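Local atomic coordinates of putative glutathione S-transferase (PDB entry 4MDC), a protein that probably catalyses the conjugation of glutathione to electrophilic substrates, as a homodimeric member of the glutathione S-transferase family. Residues W123-L136 / S163-L177. Sequence-based numbering, arbitrary orientation.
Sequences WFLQKMEADVTRPL and SRSNIRQHMKYLSWL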
loop_
_atom_site.group_PDB
_atom_site.type_symbol
_atom_site.label_atom_id
_atom_site.label_comp_id
_atom_site.label_asym_id
_atom_site.label_seq_id
_atom_site.Cartn_x
_atom_site.Cartn_y
_atom_site.Cartn_z
ATOM N N TRP B 123 1.852 3.223 -7.667
ATOM C CA TRP B 123 2.709 2.611 -8.672
ATOM C C TRP B 123 4.174 2.774 -8.231
ATOM O O TRP B 123 4.938 1.808 -8.167
ATOM C CB TRP B 123 2.493 3.227 -10.066
ATOM C CG TRP B 123 3.328 2.537 -11.105
ATOM C CD1 TRP B 123 4.664 2.783 -11.364
ATOM C CD2 TRP B 123 2.980 1.421 -11.939
ATOM N NE1 TRP B 123 5.111 1.943 -12.316
ATOM C CE2 TRP B 123 4.094 1.130 -12.739
ATOM C CE3 TRP B 123 1.775 0.727 -12.185
ATOM C CZ2 TRP B 123 4.126 0.077 -13.677
ATOM C CZ3 TRP B 123 1.810 -0.304 -13.142
ATOM C CH2 TRP B 123 2.969 -0.622 -13.869
ATOM N N PHE B 124 4.536 3.999 -7.985
ATOM C CA PHE B 124 5.961 4.303 -7.676
ATOM C C PHE B 124 6.361 3.900 -6.264
ATOM O O PHE B 124 7.509 3.425 -6.056
ATOM C CB PHE B 124 6.285 5.732 -8.061
ATOM C CG PHE B 124 6.294 5.944 -9.521
ATOM C CD1 PHE B 124 7.386 5.528 -10.302
ATOM C CD2 PHE B 124 5.163 6.421 -10.158
ATOM C CE1 PHE B 124 7.318 5.610 -11.683
ATOM C CE2 PHE B 124 5.132 6.567 -11.514
ATOM C CZ PHE B 124 6.192 6.177 -12.289
ATOM N N LEU B 125 5.478 4.032 -5.285
ATOM C CA LEU B 125 5.858 3.738 -3.902
ATOM C C LEU B 125 5.528 2.343 -3.384
ATOM O O LEU B 125 6.086 1.913 -2.342
ATOM C CB LEU B 125 5.237 4.769 -2.955
ATOM C CG LEU B 125 5.719 6.201 -3.239
ATOM C CD1 LEU B 125 5.066 7.127 -2.270
ATOM C CD2 LEU B 125 7.245 6.407 -3.238
ATOM N N GLN B 126 4.740 1.595 -4.151
ATOM C CA GLN B 126 4.492 0.221 -3.835
ATOM C C GLN B 126 4.985 -0.731 -4.919
ATOM O O GLN B 126 5.705 -1.670 -4.594
ATOM C CB GLN B 126 2.973 -0.019 -3.586
ATOM C CG GLN B 126 2.477 0.834 -2.456
ATOM C CD GLN B 126 0.961 0.641 -2.195
ATOM O OE1 GLN B 126 0.288 -0.231 -2.762
ATOM N NE2 GLN B 126 0.450 1.469 -1.317
ATOM N N LYS B 127 4.490 -0.596 -6.159
ATOM C CA LYS B 127 4.901 -1.538 -7.205
ATOM C C LYS B 127 6.405 -1.438 -7.518
ATOM O O LYS B 127 7.129 -2.427 -7.426
ATOM C CB LYS B 127 4.079 -1.393 -8.460
ATOM C CG LYS B 127 4.406 -2.489 -9.478
ATOM C CD LYS B 127 3.497 -2.480 -10.679
ATOM C CE LYS B 127 3.966 -3.323 -11.815
ATOM N NZ LYS B 127 4.379 -4.691 -11.454
HETATM N N MSE B 128 6.876 -0.265 -7.935
HETATM C CA MSE B 128 8.298 -0.074 -8.237
HETATM C C MSE B 128 9.134 -0.359 -7.000
HETATM O O MSE B 128 10.278 -0.853 -7.086
HETATM C CB MSE B 128 8.624 1.321 -8.763
HETATM C CG MSE B 128 10.033 1.358 -9.401
HETATM SE SE MSE B 128 10.400 3.181 -10.060
HETATM C CE MSE B 128 12.184 2.754 -10.778
ATOM N N GLU B 129 8.588 -0.051 -5.840
ATOM C CA GLU B 129 9.346 -0.280 -4.589
ATOM C C GLU B 129 9.625 -1.787 -4.356
ATOM O O GLU B 129 10.731 -2.201 -4.052
ATOM C CB GLU B 129 8.536 0.332 -3.460
ATOM C CG GLU B 129 9.115 0.171 -2.091
ATOM C CD GLU B 129 10.260 1.164 -1.802
ATOM O OE1 GLU B 129 10.580 2.027 -2.671
ATOM O OE2 GLU B 129 10.818 1.100 -0.667
ATOM N N ALA B 130 8.611 -2.601 -4.620
ATOM C CA ALA B 130 8.752 -4.060 -4.491
ATOM C C ALA B 130 9.562 -4.679 -5.602
ATOM O O ALA B 130 10.402 -5.582 -5.342
ATOM C CB ALA B 130 7.385 -4.744 -4.437
ATOM N N ASP B 131 9.369 -4.178 -6.824
ATOM C CA ASP B 131 9.988 -4.785 -8.011
ATOM C C ASP B 131 11.460 -4.426 -8.071
ATOM O O ASP B 131 12.274 -5.180 -8.548
ATOM C CB ASP B 131 9.403 -4.223 -9.312
ATOM C CG ASP B 131 8.015 -4.745 -9.626
ATOM O OD1 ASP B 131 7.579 -5.688 -8.940
ATOM O OD2 ASP B 131 7.399 -4.178 -10.557
ATOM N N VAL B 132 11.785 -3.245 -7.582
ATOM C CA VAL B 132 13.142 -2.681 -7.764
ATOM C C VAL B 132 13.777 -2.108 -6.472
ATOM O O VAL B 132 14.816 -2.594 -5.995
ATOM C CB VAL B 132 13.137 -1.535 -8.783
ATOM C CG1 VAL B 132 14.558 -0.926 -8.927
ATOM C CG2 VAL B 132 12.662 -1.996 -10.148
ATOM N N THR B 133 13.169 -1.066 -5.910
ATOM C CA THR B 133 13.923 -0.173 -5.059
ATOM C C THR B 133 14.236 -0.775 -3.713
ATOM O O THR B 133 15.381 -0.702 -3.218
ATOM C CB THR B 133 13.178 1.167 -4.912
ATOM O OG1 THR B 133 12.657 1.595 -6.183
ATOM C CG2 THR B 133 14.147 2.236 -4.467
ATOM N N ARG B 134 13.246 -1.361 -3.057
ATOM C CA ARG B 134 13.499 -1.968 -1.738
ATOM C C ARG B 134 14.582 -3.089 -1.748
ATOM O O ARG B 134 15.577 -3.013 -0.981
ATOM C CB ARG B 134 12.181 -2.475 -1.119
ATOM C CG ARG B 134 12.398 -3.245 0.168
ATOM C CD ARG B 134 11.113 -3.508 0.938
ATOM N NE ARG B 134 10.159 -4.387 0.230
ATOM C CZ ARG B 134 8.957 -4.037 -0.272
ATOM N NH1 ARG B 134 8.225 -4.976 -0.860
ATOM N NH2 ARG B 134 8.489 -2.792 -0.236
ATOM N N PRO B 135 14.459 -4.084 -2.642
ATOM C CA PRO B 135 15.542 -5.079 -2.652
ATOM C C PRO B 135 16.940 -4.544 -3.055
ATOM O O PRO B 135 17.965 -4.988 -2.526
ATOM C CB PRO B 135 15.067 -6.135 -3.661
ATOM C CG PRO B 135 13.887 -5.544 -4.390
ATOM C CD PRO B 135 13.315 -4.448 -3.525
ATOM N N LEU B 136 16.971 -3.575 -3.951
ATOM C CA LEU B 136 18.236 -3.027 -4.410
ATOM C C LEU B 136 18.912 -2.230 -3.312
ATOM O O LEU B 136 20.134 -2.374 -3.064
ATOM C CB LEU B 136 17.988 -2.143 -5.615
ATOM C CG LEU B 136 19.230 -1.739 -6.378
ATOM C CD1 LEU B 136 18.908 -1.730 -7.841
ATOM C CD2 LEU B 136 19.668 -0.351 -5.908
ATOM N N SER B 163 16.395 -7.252 -9.498
ATOM C CA SER B 163 15.922 -5.891 -9.279
ATOM C C SER B 163 16.290 -4.966 -10.421
ATOM O O SER B 163 15.481 -4.208 -10.909
ATOM C CB SER B 163 16.522 -5.316 -8.020
ATOM O OG SER B 163 16.257 -6.144 -6.949
ATOM N N ARG B 164 17.541 -5.045 -10.859
ATOM C CA ARG B 164 17.996 -4.278 -12.018
ATOM C C ARG B 164 17.223 -4.590 -13.289
ATOM O O ARG B 164 16.957 -3.680 -14.079
ATOM C CB ARG B 164 19.494 -4.466 -12.263
ATOM C CG ARG B 164 20.307 -3.724 -11.216
ATOM C CD ARG B 164 21.775 -4.081 -11.199
ATOM N NE ARG B 164 22.446 -3.179 -10.273
ATOM C CZ ARG B 164 23.629 -3.395 -9.736
ATOM N NH1 ARG B 164 24.298 -4.519 -10.005
ATOM N NH2 ARG B 164 24.131 -2.472 -8.947
ATOM N N SER B 165 16.941 -5.862 -13.542
ATOM C CA SER B 165 16.215 -6.233 -14.757
ATOM C C SER B 165 14.796 -5.633 -14.765
ATOM O O SER B 165 14.177 -5.547 -15.832
ATOM C CB SER B 165 16.109 -7.759 -14.914
ATOM O OG SER B 165 15.116 -8.296 -14.033
ATOM N N ASN B 166 14.275 -5.241 -13.599
ATOM C CA ASN B 166 12.909 -4.679 -13.529
ATOM C C ASN B 166 12.848 -3.156 -13.730
ATOM O O ASN B 166 11.759 -2.571 -13.828
ATOM C CB ASN B 166 12.270 -5.032 -12.192
ATOM C CG ASN B 166 11.877 -6.505 -12.096
ATOM O OD1 ASN B 166 11.605 -7.136 -13.087
ATOM N ND2 ASN B 166 11.898 -7.054 -10.894
ATOM N N ILE B 167 14.015 -2.509 -13.752
ATOM C CA ILE B 167 14.091 -1.071 -13.843
ATOM C C ILE B 167 13.539 -0.569 -15.152
ATOM O O ILE B 167 12.781 0.405 -15.162
ATOM C CB ILE B 167 15.511 -0.566 -13.649
ATOM C CG1 ILE B 167 15.912 -0.723 -12.210
ATOM C CG2 ILE B 167 15.657 0.914 -14.033
ATOM C CD1 ILE B 167 17.383 -0.511 -11.974
ATOM N N ARG B 168 13.883 -1.213 -16.250
ATOM C CA ARG B 168 13.533 -0.651 -17.529
ATOM C C ARG B 168 12.006 -0.507 -17.729
ATOM O O ARG B 168 11.539 0.502 -18.239
ATOM C CB ARG B 168 14.128 -1.437 -18.658
ATOM C CG ARG B 168 13.916 -0.695 -19.977
ATOM C CD ARG B 168 14.640 -1.386 -21.094
ATOM N NE ARG B 168 14.952 -0.501 -22.217
ATOM C CZ ARG B 168 14.556 -0.707 -23.471
ATOM N NH1 ARG B 168 13.774 -1.749 -23.763
ATOM N NH2 ARG B 168 14.932 0.134 -24.450
ATOM N N GLN B 169 11.272 -1.511 -17.304
ATOM C CA GLN B 169 9.818 -1.442 -17.443
ATOM C C GLN B 169 9.229 -0.198 -16.754
ATOM O O GLN B 169 8.366 0.469 -17.304
ATOM C CB GLN B 169 9.208 -2.717 -16.844
ATOM C CG GLN B 169 7.702 -2.650 -16.671
ATOM C CD GLN B 169 7.083 -3.625 -15.625
ATOM O OE1 GLN B 169 7.750 -4.486 -15.038
ATOM N NE2 GLN B 169 5.775 -3.467 -15.410
ATOM N N HIS B 170 9.713 0.078 -15.548
ATOM C CA HIS B 170 9.342 1.253 -14.785
ATOM C C HIS B 170 9.745 2.575 -15.393
ATOM O O HIS B 170 8.931 3.465 -15.477
ATOM C CB HIS B 170 9.838 1.102 -13.328
ATOM C CG HIS B 170 9.051 0.086 -12.595
ATOM N ND1 HIS B 170 7.750 0.335 -12.235
ATOM C CD2 HIS B 170 9.286 -1.216 -12.293
ATOM C CE1 HIS B 170 7.259 -0.730 -11.642
ATOM N NE2 HIS B 170 8.167 -1.680 -11.665
HETATM N N MSE B 171 10.970 2.665 -15.893
HETATM C CA MSE B 171 11.442 3.845 -16.611
HETATM C C MSE B 171 10.658 4.059 -17.885
HETATM O O MSE B 171 10.379 5.194 -18.259
HETATM C CB MSE B 171 12.946 3.735 -16.917
HETATM C CG MSE B 171 13.767 3.678 -15.654
HETATM SE SE MSE B 171 13.519 5.167 -14.381
HETATM C CE MSE B 171 13.995 6.597 -15.727
ATOM N N LYS B 172 10.323 2.988 -18.598
ATOM C CA LYS B 172 9.562 3.093 -19.821
ATOM C C LYS B 172 8.108 3.551 -19.549
ATOM O O LYS B 172 7.547 4.323 -20.324
ATOM C CB LYS B 172 9.591 1.810 -20.621
ATOM C CG LYS B 172 10.954 1.602 -21.286
ATOM C CD LYS B 172 11.015 2.417 -22.577
ATOM C CE LYS B 172 12.418 2.505 -23.127
ATOM N NZ LYS B 172 12.467 3.312 -24.367
ATOM N N TYR B 173 7.563 3.129 -18.426
ATOM C CA TYR B 173 6.185 3.536 -18.065
ATOM C C TYR B 173 6.213 5.012 -17.741
ATOM O O TYR B 173 5.380 5.801 -18.175
ATOM C CB TYR B 173 5.658 2.734 -16.881
ATOM C CG TYR B 173 4.180 3.030 -16.568
ATOM C CD1 TYR B 173 3.235 3.012 -17.573
ATOM C CD2 TYR B 173 3.772 3.342 -15.293
ATOM C CE1 TYR B 173 1.866 3.238 -17.285
ATOM C CE2 TYR B 173 2.432 3.554 -15.013
ATOM C CZ TYR B 173 1.504 3.521 -15.990
ATOM O OH TYR B 173 0.182 3.803 -15.647
ATOM N N LEU B 174 7.221 5.404 -16.969
ATOM C CA LEU B 174 7.419 6.814 -16.652
ATOM C C LEU B 174 7.620 7.708 -17.893
ATOM O O LEU B 174 7.068 8.784 -17.973
ATOM C CB LEU B 174 8.631 6.968 -15.725
ATOM C CG LEU B 174 9.050 8.347 -15.309
ATOM C CD1 LEU B 174 7.951 9.064 -14.538
ATOM C CD2 LEU B 174 10.277 8.279 -14.452
ATOM N N SER B 175 8.489 7.266 -18.805
ATOM C CA SER B 175 8.654 7.958 -20.104
ATOM C C SER B 175 7.312 8.081 -20.829
ATOM O O SER B 175 7.028 9.120 -21.433
ATOM C CB SER B 175 9.652 7.244 -20.984
ATOM O OG SER B 175 10.979 7.448 -20.460
ATOM N N TRP B 176 6.539 7.019 -20.801
ATOM C CA TRP B 176 5.247 7.047 -21.494
ATOM C C TRP B 176 4.316 8.094 -20.864
ATOM O O TRP B 176 3.673 8.900 -21.600
ATOM C CB TRP B 176 4.571 5.693 -21.540
ATOM C CG TRP B 176 3.229 5.783 -22.221
ATOM C CD1 TRP B 176 2.987 5.915 -23.581
ATOM C CD2 TRP B 176 1.932 5.793 -21.592
ATOM N NE1 TRP B 176 1.630 6.008 -23.797
ATOM C CE2 TRP B 176 0.971 5.961 -22.604
ATOM C CE3 TRP B 176 1.506 5.719 -20.286
ATOM C CZ2 TRP B 176 -0.408 6.003 -22.340
ATOM C CZ3 TRP B 176 0.117 5.758 -20.014
ATOM C CH2 TRP B 176 -0.818 5.888 -21.041
ATOM N N LEU B 177 4.220 8.078 -19.549
ATOM C CA LEU B 177 3.394 9.032 -18.808
ATOM C C LEU B 177 3.857 10.455 -19.081
ATOM O O LEU B 177 3.065 11.329 -19.402
ATOM C CB LEU B 177 3.403 8.748 -17.315
ATOM C CG LEU B 177 2.750 7.454 -16.825
ATOM C CD1 LEU B 177 3.172 7.135 -15.411
ATOM C CD2 LEU B 177 1.216 7.571 -16.904
HETATM O O HOH W 1 4.971 -5.806 -14.192
HETATM O O HOH W 2 13.328 -7.766 -7.496
#
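His170, a knob set among Trp123, Lys127, Met128 and Asp131, illustrates how one imidazole can join two helices by its face and both nitrogens at once. Its CB lies beside the selenium end of Met128, a selenomethionine, 3.8 Å from CE. From there chi1 of -71° turns CG away from the carbonyl carbon, bringing His170 CG within 3.6 Å of Met128 CG, which makes a CH-pi contact with the ring face. CD2 meets Val132 CG2 obliquely. ND1 accepts a weak, bent bond from Trp123 NE1 (3.1 Å, 129°), while Lys127 CG lies in the ring plane, at the edge beside CE1. At the tip, NE2 donates almost straight, in the ring plane, to the anti lone pair of Asp131 OD2 (2.8 Å); the syn lone pair takes Lys127 NZ in a salt bridge. The NE2 bond, helped by the weak one at ND1, probably limits the imidazole's rotation. One turn earlier, Asn166 ND2 donates nearly straight to Asp131 O (3.0 Å). Tyr173 CD2 lies over one indole face of Trp123, toward its rim, 3.4 Å from Trp123 CE2. Segments 123-136 and 167-177 cross at -135° within the all-helical C-terminal domain of the GST fold; helix 191-205 packs against Phe124 and Met128, and Ala69 of the second subunit against Trp123.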